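Local coordinates for complement factor MASP-3 (PDB 3DEM), which is a serine protease of the complement lectin pathway that binds mannan-binding lectin and ficolins through its CUB1-EGF-CUB2 region, at the interface of chains A and B. Coordinates in Å, arbitrary orientation; residue numbers count along the deposited sequence, not the author numbering. Chains: chain A/B, Complement factor MASP-3.

The interface of chains A and B. Residues chain A 139, 146-148; chain B 9-11, 115.
A:His139 and B:His115 stack their imidazole rings across this interface, where the EGF-like domain of chain A meets the first CUB domain of chain B. The full interface is two-fold symmetric, so the same contact recurs with the chains exchanged. This head-to-tail pairing probably corresponds to the MASP homodimer.

The imidazole pair is the tight part. The planes are 11° apart and the centroids 3.7 Å apart. A:His139 CE1 lies over the centre of the B:His115 ring. In return, B:His115 CD2 lies nearer the rim of the A:His139 ring. The side chains cross at about a right angle, yet the rings lie nearly parallel and overlap. A:Ser148 is the second-shell support. Its hydroxyl OG makes a nearly straight hydrogen bond of 2.7 Å to A:His139 NE2, which helps fix the rotation of that ring. The same OG is 3.6 Å from B:His115 NE2.

A:Tyr146 has the greatest hidden surface among the patch residues, 69 Å². The CB of A:His139 backs one face of its ring. The phenol end points to B:His115, whose CD2 lies in the ring plane at the edge, 3.6 Å from A:Tyr146 CZ. B:Gln11 comes alongside the CE1 edge, displaced to the side opposite A:His139 CB. Its chain is extended beyond CG (chi2 -175°), which carries the amide along the ring. Amide and ring planes differ by 7°, and B:Gln11 CD is 3.5 Å from A:Tyr146 CE1.

Less is buried at the other edge of the tyrosine. B:Phe9 reaches it there with CD1 and CE1, and CD1 is 3.4 Å from A:Tyr146 CE2. Chain A hides 21 Å² of B:Phe9, against 35 Å² each of B:Gln11 and B:His115. B:Gly10 and A:Cys147 are marginal, each losing about 3 Å².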
loop_
_atom_site.group_PDB
_atom_site.type_symbol
_atom_site.label_atom_id
_atom_site.label_comp_id
_atom_site.label_asym_id
_atom_site.label_seq_id
_atom_site.Cartn_x
_atom_site.Cartn_y
_atom_site.Cartn_z
ATOM N N HIS A 139 8.188 -9.911 7.242
ATOM C CA HIS A 139 7.290 -8.803 7.567
ATOM C C HIS A 139 7.485 -7.678 6.557
ATOM O O HIS A 139 8.581 -7.131 6.417
ATOM C CB HIS A 139 7.550 -8.277 8.981
ATOM C CG HIS A 139 7.519 -9.334 10.042
ATOM N ND1 HIS A 139 6.371 -9.663 10.732
ATOM C CD2 HIS A 139 8.495 -10.136 10.533
ATOM C CE1 HIS A 139 6.641 -10.621 11.599
ATOM N NE2 HIS A 139 7.922 -10.928 11.498
ATOM N N TYR A 146 11.560 -6.932 6.663
ATOM C CA TYR A 146 12.513 -7.567 7.571
ATOM C C TYR A 146 12.046 -8.967 7.947
ATOM O O TYR A 146 10.886 -9.318 7.733
ATOM C CB TYR A 146 12.756 -6.716 8.825
ATOM C CG TYR A 146 11.553 -6.561 9.730
ATOM C CD1 TYR A 146 11.318 -7.459 10.769
ATOM C CD2 TYR A 146 10.662 -5.509 9.556
ATOM C CE1 TYR A 146 10.221 -7.319 11.604
ATOM C CE2 TYR A 146 9.557 -5.358 10.380
ATOM C CZ TYR A 146 9.342 -6.265 11.405
ATOM O OH TYR A 146 8.248 -6.107 12.228
ATOM N N CYS A 147 12.959 -9.759 8.502
ATOM C CA CYS A 147 12.660 -11.115 8.939
ATOM C C CYS A 147 12.600 -11.187 10.462
ATOM O O CYS A 147 13.205 -10.372 11.158
ATOM C CB CYS A 147 13.729 -12.093 8.438
ATOM S SG CYS A 147 14.113 -12.027 6.664
ATOM N N SER A 148 11.863 -12.166 10.972
ATOM C CA SER A 148 11.880 -12.480 12.397
ATOM C C SER A 148 11.763 -13.995 12.568
ATOM O O SER A 148 11.578 -14.723 11.589
ATOM C CB SER A 148 10.763 -11.745 13.150
ATOM O OG SER A 148 9.529 -12.432 13.042
ATOM N N PHE B 9 7.390 1.088 10.567
ATOM C CA PHE B 9 7.339 -0.287 11.057
ATOM C C PHE B 9 8.035 -0.430 12.406
ATOM O O PHE B 9 8.766 0.466 12.835
ATOM C CB PHE B 9 7.983 -1.243 10.046
ATOM C CG PHE B 9 9.483 -1.140 9.971
ATOM C CD1 PHE B 9 10.288 -2.044 10.644
ATOM C CD2 PHE B 9 10.090 -0.148 9.217
ATOM C CE1 PHE B 9 11.669 -1.959 10.573
ATOM C CE2 PHE B 9 11.473 -0.055 9.141
ATOM C CZ PHE B 9 12.262 -0.961 9.819
ATOM N N GLY B 10 7.816 -1.565 13.063
ATOM C CA GLY B 10 8.509 -1.862 14.315
ATOM C C GLY B 10 8.101 -3.175 14.953
ATOM O O GLY B 10 7.090 -3.759 14.587
ATOM N N GLN B 11 8.913 -3.636 15.901
ATOM C CA GLN B 11 8.646 -4.858 16.652
ATOM C C GLN B 11 8.534 -4.523 18.130
ATOM O O GLN B 11 9.249 -3.657 18.636
ATOM C CB GLN B 11 9.782 -5.873 16.490
ATOM C CG GLN B 11 10.026 -6.377 15.084
ATOM C CD GLN B 11 11.087 -7.468 15.042
ATOM O OE1 GLN B 11 12.050 -7.383 14.277
ATOM N NE2 GLN B 11 10.923 -8.494 15.876
ATOM N N HIS B 115 4.195 -7.028 15.962
ATOM C CA HIS B 115 4.759 -6.301 14.833
ATOM C C HIS B 115 3.737 -5.293 14.330
ATOM O O HIS B 115 2.548 -5.601 14.221
ATOM C CB HIS B 115 5.128 -7.268 13.708
ATOM C CG HIS B 115 6.204 -8.241 14.074
ATOM N ND1 HIS B 115 5.974 -9.342 14.869
ATOM C CD2 HIS B 115 7.519 -8.276 13.754
ATOM C CE1 HIS B 115 7.102 -10.014 15.025
ATOM N NE2 HIS B 115 8.054 -9.387 14.360
#